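Local coordinates for RIM-binding protein, isoform F (Drosophila melanogaster, PDB 4Z8A) that probably helps organise the presynaptic active zone, its third SH3 domain binding a peptide derived from the calcium channel Cacophony, at residues Tyr48-Tyr57 / Arg65-Leu73. Numbering follows the deposited sequence.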
loop_
_atom_site.group_PDB
_atom_site.type_symbol
_atom_site.label_atom_id
_atom_site.label_comp_id
_atom_site.label_asym_id
_atom_site.label_seq_id
_atom_site.Cartn_x
_atom_site.Cartn_y
_atom_site.Cartn_z
ATOM N N TYR A 48 1.400 1.241 8.443
ATOM C CA TYR A 48 2.273 1.038 9.593
ATOM C C TYR A 48 3.710 0.785 9.169
ATOM O O TYR A 48 3.985 -0.192 8.500
ATOM C CB TYR A 48 1.767 -0.153 10.427
ATOM C CG TYR A 48 0.359 0.082 10.894
ATOM C CD1 TYR A 48 -0.736 -0.237 10.098
ATOM C CD2 TYR A 48 0.121 0.688 12.108
ATOM C CE1 TYR A 48 -2.015 0.037 10.519
ATOM C CE2 TYR A 48 -1.145 0.948 12.534
ATOM C CZ TYR A 48 -2.201 0.632 11.749
ATOM O OH TYR A 48 -3.450 0.924 12.225
ATOM N N GLY A 49 4.629 1.645 9.580
ATOM C CA GLY A 49 6.020 1.455 9.216
ATOM C C GLY A 49 6.336 1.723 7.752
ATOM O O GLY A 49 5.574 2.383 7.050
ATOM N N ASP A 50 7.475 1.198 7.301
ATOM C CA ASP A 50 8.007 1.463 5.961
ATOM C C ASP A 50 7.454 0.501 4.907
ATOM O O ASP A 50 6.960 -0.558 5.250
ATOM C CB ASP A 50 9.534 1.337 5.944
ATOM C CG ASP A 50 10.205 1.996 7.136
ATOM O OD1 ASP A 50 9.769 3.087 7.553
ATOM O OD2 ASP A 50 11.194 1.422 7.643
ATOM N N MET A 51 7.577 0.844 3.626
ATOM C CA MET A 51 7.238 -0.145 2.601
ATOM C C MET A 51 8.248 -1.288 2.661
ATOM O O MET A 51 9.383 -1.107 3.090
ATOM C CB MET A 51 7.188 0.481 1.196
ATOM C CG MET A 51 8.513 0.814 0.553
ATOM S SD MET A 51 8.347 1.302 -1.202
ATOM C CE MET A 51 7.295 2.750 -1.103
ATOM N N ASP A 52 7.826 -2.477 2.259
ATOM C CA ASP A 52 8.753 -3.605 2.251
ATOM C C ASP A 52 9.602 -3.546 0.989
ATOM O O ASP A 52 9.447 -2.640 0.162
ATOM C CB ASP A 52 8.017 -4.972 2.393
ATOM C CG ASP A 52 7.078 -5.299 1.225
ATOM O OD1 ASP A 52 7.256 -4.762 0.106
ATOM O OD2 ASP A 52 6.179 -6.163 1.429
ATOM N N GLU A 53 10.511 -4.505 0.833
ATOM C CA GLU A 53 11.436 -4.456 -0.281
ATOM C C GLU A 53 10.756 -4.646 -1.638
ATOM O O GLU A 53 11.361 -4.365 -2.669
ATOM C CB GLU A 53 12.544 -5.489 -0.085
ATOM C CG GLU A 53 12.065 -6.901 0.132
ATOM C CD GLU A 53 13.212 -7.867 0.377
ATOM O OE1 GLU A 53 14.386 -7.462 0.215
ATOM O OE2 GLU A 53 12.940 -9.030 0.735
ATOM N N ASP A 54 9.494 -5.070 -1.641
ATOM C CA ASP A 54 8.756 -5.272 -2.886
ATOM C C ASP A 54 7.868 -4.095 -3.242
ATOM O O ASP A 54 7.261 -4.066 -4.311
ATOM C CB ASP A 54 7.900 -6.534 -2.799
ATOM C CG ASP A 54 8.724 -7.773 -2.514
ATOM O OD1 ASP A 54 9.813 -7.920 -3.113
ATOM O OD2 ASP A 54 8.277 -8.587 -1.693
ATOM N N GLY A 55 7.780 -3.127 -2.338
ATOM C CA GLY A 55 6.952 -1.969 -2.586
ATOM C C GLY A 55 5.597 -1.928 -1.908
ATOM O O GLY A 55 4.786 -1.049 -2.200
ATOM N N PHE A 56 5.330 -2.861 -0.999
ATOM C CA PHE A 56 4.028 -2.907 -0.332
ATOM C C PHE A 56 4.071 -2.337 1.079
ATOM O O PHE A 56 5.068 -2.500 1.787
ATOM C CB PHE A 56 3.501 -4.359 -0.270
ATOM C CG PHE A 56 3.040 -4.879 -1.609
ATOM C CD1 PHE A 56 3.957 -5.326 -2.537
ATOM C CD2 PHE A 56 1.699 -4.860 -1.954
ATOM C CE1 PHE A 56 3.544 -5.762 -3.779
ATOM C CE2 PHE A 56 1.270 -5.320 -3.178
ATOM C CZ PHE A 56 2.208 -5.749 -4.109
ATOM N N TYR A 57 2.990 -1.674 1.483
ATOM C CA TYR A 57 2.848 -1.235 2.879
ATOM C C TYR A 57 1.971 -2.209 3.628
ATOM O O TYR A 57 1.037 -2.731 3.047
ATOM C CB TYR A 57 2.185 0.127 2.986
ATOM C CG TYR A 57 2.970 1.284 2.386
ATOM C CD1 TYR A 57 4.120 1.752 2.994
ATOM C CD2 TYR A 57 2.522 1.931 1.244
ATOM C CE1 TYR A 57 4.829 2.831 2.462
ATOM C CE2 TYR A 57 3.227 2.996 0.707
ATOM C CZ TYR A 57 4.381 3.430 1.317
ATOM O OH TYR A 57 5.074 4.508 0.792
ATOM N N ARG A 65 -6.728 -5.954 7.833
ATOM C CA ARG A 65 -5.325 -5.600 7.640
ATOM C C ARG A 65 -4.699 -6.412 6.509
ATOM O O ARG A 65 -5.038 -7.575 6.319
ATOM C CB ARG A 65 -4.544 -5.809 8.935
ATOM C CG ARG A 65 -5.031 -4.894 10.023
ATOM C CD ARG A 65 -4.405 -5.165 11.360
ATOM N NE ARG A 65 -5.165 -4.453 12.384
ATOM C CZ ARG A 65 -4.881 -3.227 12.813
ATOM N NH1 ARG A 65 -3.838 -2.564 12.319
ATOM N NH2 ARG A 65 -5.639 -2.664 13.739
ATOM N N GLY A 66 -3.807 -5.795 5.743
ATOM C CA GLY A 66 -3.122 -6.519 4.688
ATOM C C GLY A 66 -2.191 -5.617 3.927
ATOM O O GLY A 66 -2.209 -4.396 4.111
ATOM N N LEU A 67 -1.414 -6.214 3.024
ATOM C CA LEU A 67 -0.461 -5.463 2.235
ATOM C C LEU A 67 -1.166 -4.686 1.120
ATOM O O LEU A 67 -2.095 -5.183 0.484
ATOM C CB LEU A 67 0.593 -6.409 1.644
ATOM C CG LEU A 67 1.465 -7.154 2.663
ATOM C CD1 LEU A 67 2.371 -8.159 1.952
ATOM C CD2 LEU A 67 2.298 -6.199 3.502
ATOM N N VAL A 68 -0.693 -3.464 0.888
ATOM C CA VAL A 68 -1.233 -2.597 -0.162
ATOM C C VAL A 68 -0.108 -2.084 -1.071
ATOM O O VAL A 68 0.980 -1.751 -0.604
ATOM C CB VAL A 68 -2.012 -1.410 0.447
ATOM C CG1 VAL A 68 -3.149 -1.913 1.303
ATOM C CG2 VAL A 68 -1.104 -0.552 1.277
ATOM N N PRO A 69 -0.356 -2.058 -2.386
ATOM C CA PRO A 69 0.669 -1.601 -3.337
ATOM C C PRO A 69 0.888 -0.084 -3.266
ATOM O O PRO A 69 -0.049 0.679 -3.457
ATOM C CB PRO A 69 0.088 -1.991 -4.707
ATOM C CG PRO A 69 -1.372 -1.978 -4.526
ATOM C CD PRO A 69 -1.631 -2.387 -3.049
ATOM N N SER A 70 2.119 0.329 -2.996
ATOM C CA SER A 70 2.419 1.744 -2.787
ATOM C C SER A 70 2.040 2.598 -3.993
ATOM O O SER A 70 1.699 3.766 -3.845
ATOM C CB SER A 70 3.900 1.916 -2.465
ATOM O OG SER A 70 4.711 1.407 -3.525
ATOM N N ASN A 71 2.076 2.010 -5.189
ATOM C CA ASN A 71 1.880 2.788 -6.390
ATOM C C ASN A 71 0.412 3.073 -6.681
ATOM O O ASN A 71 0.118 3.766 -7.632
ATOM C CB ASN A 71 2.584 2.138 -7.601
ATOM C CG ASN A 71 2.157 0.707 -7.870
ATOM O OD1 ASN A 71 1.673 0.005 -6.989
ATOM N ND2 ASN A 71 2.363 0.258 -9.117
ATOM N N PHE A 72 -0.500 2.599 -5.824
ATOM C CA PHE A 72 -1.911 2.912 -5.980
ATOM C C PHE A 72 -2.351 4.033 -5.028
ATOM O O PHE A 72 -3.505 4.444 -5.050
ATOM C CB PHE A 72 -2.780 1.666 -5.744
ATOM C CG PHE A 72 -2.950 0.811 -6.972
ATOM C CD1 PHE A 72 -1.853 0.224 -7.566
ATOM C CD2 PHE A 72 -4.212 0.576 -7.499
ATOM C CE1 PHE A 72 -1.991 -0.557 -8.713
ATOM C CE2 PHE A 72 -4.367 -0.217 -8.633
ATOM C CZ PHE A 72 -3.252 -0.777 -9.244
ATOM N N LEU A 73 -1.424 4.490 -4.191
ATOM C CA LEU A 73 -1.718 5.468 -3.134
ATOM C C LEU A 73 -1.089 6.804 -3.446
ATOM O O LEU A 73 -0.144 6.870 -4.224
ATOM C CB LEU A 73 -1.182 4.974 -1.788
ATOM C CG LEU A 73 -1.624 3.547 -1.464
ATOM C CD1 LEU A 73 -0.989 3.112 -0.143
ATOM C CD2 LEU A 73 -3.150 3.408 -1.398
#
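Tyr-57 and Val-68 exchange both backbone hydrogen bonds, Tyr-57 N to Val-68 O and Val-68 N to Tyr-57 O at 2.9 Å each, as an antiparallel hydrogen-bonded pair. Phe-56 and Pro-69 form the adjoining non-hydrogen-bonded pair, and CA-H...O contacts from Phe-56 to Val-68 O and from Leu-67 to Tyr-57 O reinforce the register. Where the strand passes into the 3-10 segment 70-72, Gly-55 O is gripped twice by Ser-70: its N comes nearly along the C=O axis at 3.1 Å, its OG in the carbonyl plane on a lone pair at 2.8 Å. A chi1 of 59° sets OG between the backbone N and carbonyl carbon of Ser-70, turning it to this oxygen. Apolar contacts form on both faces of the strand pair. On that of Phe-56 and Pro-69, the Phe-56 ring lies against the Val-68–Pro-69 peptide and its CE2 meets Pro-69 CB at 3.8 Å. On that of Tyr-57 and Val-68, Tyr-57 CE2 presses on Ser-70 CB at 3.4 Å, Val-68 CG2 sits at the Tyr-57 ring edge, and the Leu-73 and Tyr-57 side chains run past each other in opposite directions, Leu-73 CD1 lying 4.0 Å from Tyr-57 CD2. Met-51, bent at chi3, brings CE to the same Ser-70 CB. Asp-52 makes an Asx turn: OD1 accepts from Asp-54 N and Phe-56 N on opposite faces of the carboxylate, steadying the type I turn Asp-52 to Gly-55. The contact joins the n-Src loop, between strands 44-48 and 56-61, to strand 64-69 and the 3-10 turn after it, as in SH3 domains. Phe-56 makes a cation-pi contact with a basic side chain of the bound peptide, to which Asn-71 ND2 hydrogen-bonds; Tyr-57 and Leu-73 pack on Met-15 of strand 12-16.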